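Side-chain contacts in 2-aminomuconate 6-semialdehyde dehydrogenase (Burkholderia cenocepacia, PDB 4U3W), which probably catalyses the NAD-dependent oxidation of 2-aminomuconate 6-semialdehyde to 2-aminomuconate: residues Thr110-Ala115 against Ser298-Gly303; Ala289-Val294 against Val323-Glu328; Glu328-Leu333 against Pro392-Gly397. One frame throughout, in Å; residues are numbered along the deposited sequence.

Interaction 1: Thr110-Ala115 against Ser298-Gly303; sequences TGRPVA and SFTNAG
Thr300, the first residue to leave the helix that ends at Phe299, meets the outer end of Arg112 through its methyl group, with CG2 lying 4.1 Å from Arg112 NH2. Its hydroxyl is engaged away from the arginine, where OG1 bonds to Arg296 O on the preceding helical turn. Asn301 comes next and makes the larger contact, in a segment that probably leads into the loop of the catalytic cysteine, as in other aldehyde dehydrogenases. The arginine chain runs out extended from CG to NE and passes the asparagine at about a right angle, leaving the guanidinium and amide planes 88° apart. Arg112 NH1 stands 3.1 Å from Asn301 CA and gives a weak, strongly bent hydrogen bond to Asn301 OD1 (3.2 Å, 124° at the hydrogen). Arg112 CD also approaches Asn301 OD1, at 3.4 Å. The amide nitrogen ND2 is held by Gln304 O and Asn173 O, which settles the orientation of the amide and presents OD1 to the arginine. Arg112 has its stronger partner in Asp121, which receives NE in a salt bridge. The charge of Arg112 is therefore probably balanced mainly on its own side, and the link to the loop rests on close packing with a minor polar component.

Interaction 2: Ala289-Val294 against Val323-Glu328; sequences AAVAGV and VAALKE
Val291 reaches from helix 287-299 to Ala325 and Leu326 of helix 319-331, joining two helices of the alpha/beta domain built on the seven-stranded sheet. Helix 287-299 is the crossover of a beta-alpha-beta unit, since it connects the neighbouring parallel strands 277-281 and 309-315, and helix 319-331 follows the second of these. The axes of segments 289-294 and 323-328 approach to 9.6 Å and cross at -51°.

Both methyl groups of Val291 reach Ala325, and CG1 goes on to the main chain of Leu326. CG2 touches Ala325 CB at 3.9 Å. CG1, set opposite the backbone nitrogen (chi1 176°), lies against the main chain of the other helix, 3.8 Å from Leu326 N. The small side chain of Ala325 is consistent with this close approach to the backbone. The main chain of the first helix takes part too, for Val291 O has Leu326 CD1 3.6 Å away, a van der Waals contact of a methyl group with a carbonyl.

One turn further on, Val294 also points into the interface, and its side chain crosses that of Leu326 at about a right angle. Beneath the pair, Leu326 continues to Cys414 and Ile416 of strand 413-419, thereby tying the helix contact to the sheet. Phe322 packs on both valines from an earlier turn of helix 319-331. With chi1 at -168°, Leu326 directs its branch across to the first helix, where Val294 CG1 sits against the fork of the leucine, 4.0 Å from Leu326 CD2 and 4.0 Å from Leu326 CD1.

Interaction 3: Glu328-Leu333 against Pro392-Gly397; sequences EQAQAL and PTIWTG
In the helix layer on one face of the seven-stranded sheet, near its edge strand 370-373, Ala330 of helix 319-331 faces Pro392, just before strand 393-396, and Ile394 within it. The side-chain contacts are apolar. Ala330 CB meets the tip of the isoleucine, with 4.1 Å to Ile394 CD1, and has a longer approach of 4.5 Å to Pro392 CB. The proline ring packs on the last part of segment 328-333, against Ala330 and Leu333. Its CG lies 3.9 Å from Ala330 O and 4.0 Å from Leu333 CD1, while the side chains of Leu333 and Pro392 pass each other at a slant. Leu333 reaches the ring with its CG projecting opposite the carbonyl carbon (chi1 -66°). The same carbonyl that Pro392 brushes also accepts the backbone N-H of Leu333, at 3.2 Å from Leu333 N to Ala330 O, so the turn carrying the leucine is tied back to the helix just where the ring packs.

Phe299, from the end of helix 287-299, covers Ala330 and Pro392 as well, and Ile394 lies against Val372 and Ile416 on the strands flanking its own. The arrangement is that of a helix laid on the sheet of an alpha/beta fold, here the probable catalytic domain of an aldehyde dehydrogenase.

Interactions 2 and 3 are buried, apolar contacts of helix 319-331, about 9 Å apart between centres. One sets the helix against its neighbour 287-299 and the other sets it on strand 393-396. They merge where Leu326 CD2 lies 3.7 Å from Ile394 CD1. Interaction 1 is only partly buried and lies nearer the centre of the chain. It uses the loop that leaves helix 287-299, whose middle serves interaction 2, and Phe299, next in sequence to Thr300, packs into interaction 3. The chemistry of interaction 1 differs accordingly: a charged side chain meets a polar loop, whereas methyl groups and a proline ring fill the helix and sheet layers.

Interaction 1: Thr110-Ala115 against Ser298-Gly303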
ATOM      1  N   THR A 110      17.438 -37.205  -5.990  1.00 28.21           N
ATOM      2  CA  THR A 110      16.729 -36.882  -7.230  1.00 28.30           C
ATOM      3  C   THR A 110      17.455 -37.200  -8.538  1.00 29.14           C
ATOM      4  O   THR A 110      16.811 -37.246  -9.564  1.00 27.91           O
ATOM      5  CB  THR A 110      16.392 -35.405  -7.312  1.00 30.26           C
ATOM      6  OG1 THR A 110      17.617 -34.654  -7.439  1.00 29.04           O
ATOM      7  CG2 THR A 110      15.595 -35.002  -6.029  1.00 26.68           C
ATOM      8  N   GLY A 111      18.761 -37.425  -8.510  1.00 31.22           N
ATOM      9  CA  GLY A 111      19.517 -37.665  -9.742  1.00 29.64           C
ATOM     10  C   GLY A 111      19.814 -36.384 -10.507  1.00 27.50           C
ATOM     11  O   GLY A 111      20.317 -36.429 -11.613  1.00 28.94           O
ATOM     12  N   ARG A 112      19.502 -35.228  -9.913  1.00 27.38           N
ATOM     13  CA  ARG A 112      19.571 -33.952 -10.642  1.00 32.11           C
ATOM     14  C   ARG A 112      21.026 -33.614 -10.971  1.00 30.28           C
ATOM     15  O   ARG A 112      21.887 -33.837 -10.144  1.00 30.72           O
ATOM     16  CB  ARG A 112      18.965 -32.820  -9.799  1.00 31.75           C
ATOM     17  CG  ARG A 112      18.692 -31.522 -10.611  1.00 50.08           C
ATOM     18  CD  ARG A 112      17.529 -30.695 -10.027  1.00 54.08           C
ATOM     19  NE  ARG A 112      17.494 -29.334 -10.580  1.00 60.85           N
ATOM     20  CZ  ARG A 112      17.103 -29.043 -11.819  1.00 62.64           C
ATOM     21  NH1 ARG A 112      16.689 -30.009 -12.614  1.00 64.57           N
ATOM     22  NH2 ARG A 112      17.105 -27.798 -12.263  1.00 63.31           N
ATOM     23  N   PRO A 113      21.302 -33.123 -12.180  1.00 29.85           N
ATOM     24  CA  PRO A 113      22.711 -32.809 -12.497  1.00 32.54           C
ATOM     25  C   PRO A 113      23.317 -31.853 -11.446  1.00 32.22           C
ATOM     26  O   PRO A 113      22.638 -30.896 -10.999  1.00 29.10           O
ATOM     27  CB  PRO A 113      22.624 -32.142 -13.883  1.00 35.72           C
ATOM     28  CG  PRO A 113      21.441 -32.839 -14.551  1.00 36.57           C
ATOM     29  CD  PRO A 113      20.429 -33.049 -13.363  1.00 30.32           C
ATOM     30  N   VAL A 114      24.555 -32.117 -11.040  1.00 30.97           N
ATOM     31  CA  VAL A 114      25.147 -31.358  -9.936  1.00 32.08           C
ATOM     32  C   VAL A 114      25.126 -29.852 -10.113  1.00 36.20           C
ATOM     33  O   VAL A 114      24.770 -29.115  -9.158  1.00 36.10           O
ATOM     34  CB  VAL A 114      26.589 -31.823  -9.672  1.00 37.20           C
ATOM     35  CG1 VAL A 114      27.234 -30.984  -8.519  1.00 43.63           C
ATOM     36  CG2 VAL A 114      26.594 -33.284  -9.277  1.00 38.11           C
ATOM     37  N   ALA A 115      25.499 -29.369 -11.311  1.00 36.62           N
ATOM     38  CA  ALA A 115      25.584 -27.931 -11.523  1.00 38.70           C
ATOM     39  C   ALA A 115      24.229 -27.253 -11.312  1.00 39.74           C
ATOM     40  O   ALA A 115      24.157 -26.103 -10.871  1.00 38.54           O
ATOM     41  CB  ALA A 115      26.144 -27.624 -12.939  1.00 44.08           C
ATOM     42  N   SER A 298      10.306 -27.147 -21.296  1.00 26.06           N
ATOM     43  CA  SER A 298       9.850 -28.522 -21.453  1.00 29.68           C
ATOM     44  C   SER A 298      10.681 -29.590 -20.727  1.00 30.43           C
ATOM     45  O   SER A 298      10.113 -30.614 -20.285  1.00 30.05           O
ATOM     46  CB  SER A 298       9.760 -28.921 -22.947  1.00 31.42           C
ATOM     47  OG  SER A 298       8.913 -28.012 -23.660  1.00 31.95           O
ATOM     48  N   PHE A 299      12.002 -29.411 -20.647  1.00 29.15           N
ATOM     49  CA  PHE A 299      12.860 -30.508 -20.183  1.00 29.38           C
ATOM     50  C   PHE A 299      13.684 -30.210 -18.918  1.00 30.50           C
ATOM     51  O   PHE A 299      14.425 -31.068 -18.460  1.00 31.34           O
ATOM     52  CB  PHE A 299      13.788 -30.931 -21.318  1.00 31.02           C
ATOM     53  CG  PHE A 299      13.051 -31.283 -22.608  1.00 33.74           C
ATOM     54  CD1 PHE A 299      11.998 -32.211 -22.603  1.00 35.62           C
ATOM     55  CD2 PHE A 299      13.411 -30.686 -23.824  1.00 32.29           C
ATOM     56  CE1 PHE A 299      11.310 -32.540 -23.805  1.00 33.06           C
ATOM     57  CE2 PHE A 299      12.747 -31.013 -25.005  1.00 32.58           C
ATOM     58  CZ  PHE A 299      11.688 -31.957 -24.991  1.00 33.65           C
ATOM     59  N   THR A 300      13.521 -29.019 -18.332  1.00 29.23           N
ATOM     60  CA  THR A 300      14.137 -28.723 -17.030  1.00 26.70           C
ATOM     61  C   THR A 300      13.733 -29.791 -15.983  1.00 28.61           C
ATOM     62  O   THR A 300      12.549 -30.141 -15.884  1.00 29.03           O
ATOM     63  CB  THR A 300      13.727 -27.321 -16.513  1.00 26.79           C
ATOM     64  OG1 THR A 300      14.347 -26.302 -17.329  1.00 29.53           O
ATOM     65  CG2 THR A 300      14.168 -27.119 -15.035  1.00 31.91           C
ATOM     66  N   ASN A 301      14.696 -30.304 -15.215  1.00 29.50           N
ATOM     67  CA  ASN A 301      14.394 -31.347 -14.183  1.00 27.58           C
ATOM     68  C   ASN A 301      13.686 -32.547 -14.784  1.00 28.86           C
ATOM     69  O   ASN A 301      12.776 -33.106 -14.158  1.00 28.53           O
ATOM     70  CB  ASN A 301      13.510 -30.745 -13.020  1.00 28.94           C
ATOM     71  CG  ASN A 301      13.595 -31.541 -11.687  1.00 41.82           C
ATOM     72  OD1 ASN A 301      14.655 -32.047 -11.309  1.00 39.88           O
ATOM     73  ND2 ASN A 301      12.454 -31.624 -10.957  1.00 43.52           N
ATOM     74  N   ALA A 302      14.063 -32.908 -16.008  1.00 29.36           N
ATOM     75  CA  ALA A 302      13.436 -33.991 -16.763  1.00 29.06           C
ATOM     76  C   ALA A 302      11.921 -33.778 -16.907  1.00 27.00           C
ATOM     77  O   ALA A 302      11.156 -34.745 -16.899  1.00 28.03           O
ATOM     78  CB  ALA A 302      13.757 -35.385 -16.125  1.00 30.00           C
ATOM     79  N   GLY A 303      11.492 -32.511 -17.057  1.00 27.56           N
ATOM     80  CA  GLY A 303      10.069 -32.198 -17.227  1.00 28.58           C
ATOM     81  C   GLY A 303       9.241 -32.335 -15.927  1.00 32.68           C
ATOM     82  O   GLY A 303       8.016 -32.266 -15.948  1.00 35.99           O
TER

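Interaction 2: Ala289-Val294 against Val323-Glu328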
ATOM      1  N   ALA A 289      15.864 -17.497 -29.427  1.00 34.24           N
ATOM      2  CA  ALA A 289      15.528 -17.405 -28.004  1.00 32.07           C
ATOM      3  C   ALA A 289      14.312 -18.260 -27.613  1.00 29.38           C
ATOM      4  O   ALA A 289      14.312 -18.891 -26.543  1.00 29.11           O
ATOM      5  CB  ALA A 289      15.280 -15.925 -27.588  1.00 27.63           C
ATOM      6  N   ALA A 290      13.291 -18.279 -28.469  1.00 29.67           N
ATOM      7  CA  ALA A 290      12.077 -19.050 -28.199  1.00 29.08           C
ATOM      8  C   ALA A 290      12.364 -20.549 -28.255  1.00 29.91           C
ATOM      9  O   ALA A 290      11.840 -21.282 -27.424  1.00 30.32           O
ATOM     10  CB  ALA A 290      10.961 -18.705 -29.206  1.00 29.49           C
ATOM     11  N   VAL A 291      13.185 -21.008 -29.213  1.00 29.82           N
ATOM     12  CA  VAL A 291      13.551 -22.444 -29.226  1.00 31.65           C
ATOM     13  C   VAL A 291      14.308 -22.819 -27.963  1.00 30.79           C
ATOM     14  O   VAL A 291      13.922 -23.778 -27.282  1.00 31.17           O
ATOM     15  CB  VAL A 291      14.411 -22.850 -30.478  1.00 36.35           C
ATOM     16  CG1 VAL A 291      14.843 -24.343 -30.382  1.00 35.23           C
ATOM     17  CG2 VAL A 291      13.660 -22.645 -31.777  1.00 32.55           C
ATOM     18  N   ALA A 292      15.345 -22.057 -27.596  1.00 30.86           N
ATOM     19  CA  ALA A 292      16.036 -22.335 -26.327  1.00 32.95           C
ATOM     20  C   ALA A 292      15.105 -22.289 -25.090  1.00 31.78           C
ATOM     21  O   ALA A 292      15.269 -23.070 -24.132  1.00 30.26           O
ATOM     22  CB  ALA A 292      17.189 -21.339 -26.112  1.00 32.87           C
ATOM     23  N   GLY A 293      14.166 -21.342 -25.099  1.00 30.72           N
ATOM     24  CA  GLY A 293      13.256 -21.142 -23.956  1.00 28.28           C
ATOM     25  C   GLY A 293      12.317 -22.345 -23.797  1.00 26.41           C
ATOM     26  O   GLY A 293      12.026 -22.788 -22.669  1.00 27.12           O
ATOM     27  N   VAL A 294      11.805 -22.822 -24.928  1.00 28.98           N
ATOM     28  CA  VAL A 294      10.901 -23.992 -24.912  1.00 31.92           C
ATOM     29  C   VAL A 294      11.654 -25.280 -24.594  1.00 30.69           C
ATOM     30  O   VAL A 294      11.117 -26.168 -23.887  1.00 29.04           O
ATOM     31  CB  VAL A 294      10.148 -24.075 -26.267  1.00 28.85           C
ATOM     32  CG1 VAL A 294       9.402 -25.479 -26.450  1.00 30.80           C
ATOM     33  CG2 VAL A 294       9.180 -22.912 -26.348  1.00 28.75           C
ATOM     34  N   VAL A 323       9.810 -26.926 -35.001  1.00 35.73           N
ATOM     35  CA  VAL A 323       9.863 -28.328 -34.570  1.00 37.16           C
ATOM     36  C   VAL A 323      11.261 -28.904 -34.851  1.00 38.11           C
ATOM     37  O   VAL A 323      11.874 -29.515 -33.995  1.00 37.88           O
ATOM     38  CB  VAL A 323       8.791 -29.181 -35.264  1.00 40.45           C
ATOM     39  CG1 VAL A 323       8.951 -30.631 -34.821  1.00 40.21           C
ATOM     40  CG2 VAL A 323       7.399 -28.680 -34.917  1.00 39.81           C
ATOM     41  N   ALA A 324      11.776 -28.661 -36.057  1.00 41.08           N
ATOM     42  CA  ALA A 324      13.092 -29.157 -36.453  1.00 40.61           C
ATOM     43  C   ALA A 324      14.211 -28.636 -35.546  1.00 38.82           C
ATOM     44  O   ALA A 324      15.054 -29.409 -35.147  1.00 39.29           O
ATOM     45  CB  ALA A 324      13.388 -28.779 -37.945  1.00 46.19           C
ATOM     46  N   ALA A 325      14.233 -27.335 -35.226  1.00 37.46           N
ATOM     47  CA  ALA A 325      15.269 -26.785 -34.323  1.00 37.38           C
ATOM     48  C   ALA A 325      15.179 -27.329 -32.906  1.00 37.66           C
ATOM     49  O   ALA A 325      16.189 -27.573 -32.239  1.00 39.27           O
ATOM     50  CB  ALA A 325      15.187 -25.247 -34.260  1.00 36.16           C
ATOM     51  N   LEU A 326      13.970 -27.480 -32.410  1.00 37.40           N
ATOM     52  CA  LEU A 326      13.837 -28.018 -31.053  1.00 32.54           C
ATOM     53  C   LEU A 326      14.307 -29.469 -31.002  1.00 33.49           C
ATOM     54  O   LEU A 326      14.888 -29.936 -30.000  1.00 35.38           O
ATOM     55  CB  LEU A 326      12.391 -27.921 -30.581  1.00 35.32           C
ATOM     56  CG  LEU A 326      12.193 -28.188 -29.064  1.00 34.47           C
ATOM     57  CD1 LEU A 326      12.712 -27.007 -28.200  1.00 30.94           C
ATOM     58  CD2 LEU A 326      10.741 -28.463 -28.788  1.00 36.98           C
ATOM     59  N   LYS A 327      14.016 -30.197 -32.070  1.00 35.70           N
ATOM     60  CA  LYS A 327      14.409 -31.608 -32.149  1.00 37.97           C
ATOM     61  C   LYS A 327      15.931 -31.728 -32.025  1.00 37.93           C
ATOM     62  O   LYS A 327      16.444 -32.530 -31.242  1.00 36.47           O
ATOM     63  CB  LYS A 327      13.900 -32.237 -33.459  1.00 40.78           C
ATOM     64  CG  LYS A 327      14.386 -33.671 -33.698  1.00 44.02           C
ATOM     65  CD  LYS A 327      13.948 -34.197 -35.077  1.00 46.58           C
ATOM     66  CE  LYS A 327      14.481 -35.614 -35.290  1.00 49.05           C
ATOM     67  NZ  LYS A 327      13.961 -36.260 -36.542  1.00 49.93           N
ATOM     68  N   GLU A 328      16.646 -30.931 -32.811  1.00 39.99           N
ATOM     69  CA  GLU A 328      18.108 -30.906 -32.771  1.00 41.28           C
ATOM     70  C   GLU A 328      18.682 -30.561 -31.376  1.00 38.17           C
ATOM     71  O   GLU A 328      19.597 -31.221 -30.887  1.00 38.51           O
ATOM     72  CB  GLU A 328      18.621 -29.928 -33.860  1.00 56.31           C
ATOM     73  CG  GLU A 328      20.108 -29.686 -33.869  1.00 59.02           C
ATOM     74  CD  GLU A 328      20.533 -28.739 -34.988  1.00 66.87           C
ATOM     75  OE1 GLU A 328      19.886 -28.732 -36.068  1.00 70.30           O
ATOM     76  OE2 GLU A 328      21.493 -27.969 -34.772  1.00 67.89           O
TER

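Interaction 3: Glu328-Leu333 against Pro392-Gly397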
ATOM      1  N   GLU A 328      16.646 -30.931 -32.811  1.00 39.99           N
ATOM      2  CA  GLU A 328      18.108 -30.906 -32.771  1.00 41.28           C
ATOM      3  C   GLU A 328      18.682 -30.561 -31.376  1.00 38.17           C
ATOM      4  O   GLU A 328      19.597 -31.221 -30.887  1.00 38.51           O
ATOM      5  CB  GLU A 328      18.621 -29.928 -33.860  1.00 56.31           C
ATOM      6  CG  GLU A 328      20.108 -29.686 -33.869  1.00 59.02           C
ATOM      7  CD  GLU A 328      20.533 -28.739 -34.988  1.00 66.87           C
ATOM      8  OE1 GLU A 328      19.886 -28.732 -36.068  1.00 70.30           O
ATOM      9  OE2 GLU A 328      21.493 -27.969 -34.772  1.00 67.89           O
ATOM     10  N   GLN A 329      18.141 -29.559 -30.693  1.00 35.70           N
ATOM     11  CA  GLN A 329      18.628 -29.254 -29.344  1.00 33.02           C
ATOM     12  C   GLN A 329      18.268 -30.337 -28.317  1.00 33.11           C
ATOM     13  O   GLN A 329      19.024 -30.597 -27.350  1.00 33.05           O
ATOM     14  CB  GLN A 329      18.068 -27.889 -28.882  1.00 30.98           C
ATOM     15  CG  GLN A 329      18.583 -26.701 -29.779  1.00 40.22           C
ATOM     16  CD  GLN A 329      18.315 -25.327 -29.160  1.00 42.01           C
ATOM     17  OE1 GLN A 329      17.984 -25.216 -27.987  1.00 40.38           O
ATOM     18  NE2 GLN A 329      18.435 -24.259 -29.983  1.00 43.45           N
ATOM     19  N   ALA A 330      17.084 -30.907 -28.474  1.00 33.74           N
ATOM     20  CA  ALA A 330      16.643 -31.978 -27.555  1.00 33.79           C
ATOM     21  C   ALA A 330      17.538 -33.219 -27.711  1.00 37.62           C
ATOM     22  O   ALA A 330      17.889 -33.869 -26.737  1.00 36.55           O
ATOM     23  CB  ALA A 330      15.169 -32.333 -27.819  1.00 33.76           C
ATOM     24  N   GLN A 331      17.912 -33.535 -28.951  1.00 39.83           N
ATOM     25  CA  GLN A 331      18.823 -34.658 -29.180  1.00 41.91           C
ATOM     26  C   GLN A 331      20.273 -34.333 -28.745  1.00 41.89           C
ATOM     27  O   GLN A 331      21.096 -35.247 -28.582  1.00 41.84           O
ATOM     28  CB  GLN A 331      18.759 -35.095 -30.630  1.00 45.05           C
ATOM     29  CG  GLN A 331      17.401 -35.699 -30.990  1.00 47.23           C
ATOM     30  CD  GLN A 331      17.323 -36.181 -32.429  1.00 52.40           C
ATOM     31  OE1 GLN A 331      18.147 -35.808 -33.292  1.00 54.99           O
ATOM     32  NE2 GLN A 331      16.315 -36.994 -32.709  1.00 52.26           N
ATOM     33  N   ALA A 332      20.592 -33.056 -28.521  1.00 39.43           N
ATOM     34  CA  ALA A 332      21.906 -32.730 -27.975  1.00 38.37           C
ATOM     35  C   ALA A 332      21.935 -32.811 -26.431  1.00 37.53           C
ATOM     36  O   ALA A 332      22.983 -32.740 -25.815  1.00 40.07           O
ATOM     37  CB  ALA A 332      22.365 -31.329 -28.461  1.00 37.15           C
ATOM     38  N   LEU A 333      20.792 -32.976 -25.783  1.00 37.26           N
ATOM     39  CA  LEU A 333      20.823 -33.222 -24.342  1.00 35.03           C
ATOM     40  C   LEU A 333      21.528 -34.576 -24.082  1.00 33.98           C
ATOM     41  O   LEU A 333      21.506 -35.476 -24.927  1.00 35.76           O
ATOM     42  CB  LEU A 333      19.418 -33.222 -23.761  1.00 32.78           C
ATOM     43  CG  LEU A 333      18.788 -31.833 -23.861  1.00 33.40           C
ATOM     44  CD1 LEU A 333      17.340 -31.991 -23.457  1.00 35.95           C
ATOM     45  CD2 LEU A 333      19.522 -30.824 -22.949  1.00 32.89           C
ATOM     46  N   PRO A 392      14.145 -37.296 -23.531  1.00 32.01           N
ATOM     47  CA  PRO A 392      13.349 -36.122 -23.916  1.00 31.92           C
ATOM     48  C   PRO A 392      12.452 -36.443 -25.107  1.00 30.75           C
ATOM     49  O   PRO A 392      12.937 -36.999 -26.071  1.00 30.24           O
ATOM     50  CB  PRO A 392      14.403 -35.073 -24.354  1.00 34.70           C
ATOM     51  CG  PRO A 392      15.732 -35.592 -23.939  1.00 35.07           C
ATOM     52  CD  PRO A 392      15.598 -37.084 -23.679  1.00 31.40           C
ATOM     53  N   THR A 393      11.179 -36.072 -25.055  1.00 31.10           N
ATOM     54  CA  THR A 393      10.230 -36.509 -26.080  1.00 30.10           C
ATOM     55  C   THR A 393       9.445 -35.326 -26.638  1.00 30.63           C
ATOM     56  O   THR A 393       9.075 -34.438 -25.896  1.00 32.77           O
ATOM     57  CB  THR A 393       9.278 -37.587 -25.489  1.00 34.10           C
ATOM     58  OG1 THR A 393      10.076 -38.685 -25.041  1.00 33.57           O
ATOM     59  CG2 THR A 393       8.253 -38.076 -26.487  1.00 33.01           C
ATOM     60  N   ILE A 394       9.271 -35.292 -27.960  1.00 33.83           N
ATOM     61  CA  ILE A 394       8.466 -34.279 -28.638  1.00 35.40           C
ATOM     62  C   ILE A 394       7.409 -34.988 -29.498  1.00 38.33           C
ATOM     63  O   ILE A 394       7.737 -35.894 -30.248  1.00 38.65           O
ATOM     64  CB  ILE A 394       9.358 -33.375 -29.548  1.00 34.50           C
ATOM     65  CG1 ILE A 394      10.424 -32.608 -28.742  1.00 32.74           C
ATOM     66  CG2 ILE A 394       8.526 -32.416 -30.410  1.00 32.80           C
ATOM     67  CD1 ILE A 394      11.502 -31.994 -29.716  1.00 36.59           C
ATOM     68  N   TRP A 395       6.141 -34.582 -29.370  1.00 40.20           N
ATOM     69  CA  TRP A 395       5.046 -35.086 -30.218  1.00 39.43           C
ATOM     70  C   TRP A 395       4.463 -33.983 -31.114  1.00 41.05           C
ATOM     71  O   TRP A 395       4.528 -32.796 -30.766  1.00 38.60           O
ATOM     72  CB  TRP A 395       3.910 -35.629 -29.382  1.00 39.19           C
ATOM     73  CG  TRP A 395       4.260 -36.820 -28.537  1.00 40.49           C
ATOM     74  CD1 TRP A 395       5.025 -37.887 -28.896  1.00 40.57           C
ATOM     75  CD2 TRP A 395       3.866 -37.037 -27.172  1.00 39.78           C
ATOM     76  NE1 TRP A 395       5.130 -38.762 -27.831  1.00 40.72           N
ATOM     77  CE2 TRP A 395       4.422 -38.262 -26.768  1.00 39.45           C
ATOM     78  CE3 TRP A 395       3.084 -36.316 -26.268  1.00 41.88           C
ATOM     79  CZ2 TRP A 395       4.236 -38.775 -25.493  1.00 40.95           C
ATOM     80  CZ3 TRP A 395       2.904 -36.812 -25.004  1.00 44.62           C
ATOM     81  CH2 TRP A 395       3.464 -38.048 -24.632  1.00 44.01           C
ATOM     82  N   THR A 396       3.877 -34.390 -32.245  1.00 40.96           N
ATOM     83  CA  THR A 396       2.945 -33.547 -32.989  1.00 40.32           C
ATOM     84  C   THR A 396       1.695 -34.337 -33.442  1.00 43.71           C
ATOM     85  O   THR A 396       1.616 -35.563 -33.249  1.00 44.53           O
ATOM     86  CB  THR A 396       3.618 -32.907 -34.263  1.00 47.03           C
ATOM     87  OG1 THR A 396       4.166 -33.944 -35.073  1.00 45.88           O
ATOM     88  CG2 THR A 396       4.741 -31.958 -33.880  1.00 45.33           C
ATOM     89  N   GLY A 397       0.716 -33.654 -34.043  1.00 43.07           N
ATOM     90  CA  GLY A 397      -0.406 -34.366 -34.666  1.00 46.06           C
ATOM     91  C   GLY A 397      -1.608 -34.688 -33.798  1.00 47.45           C
ATOM     92  O   GLY A 397      -2.560 -35.272 -34.268  1.00 50.99           O
TER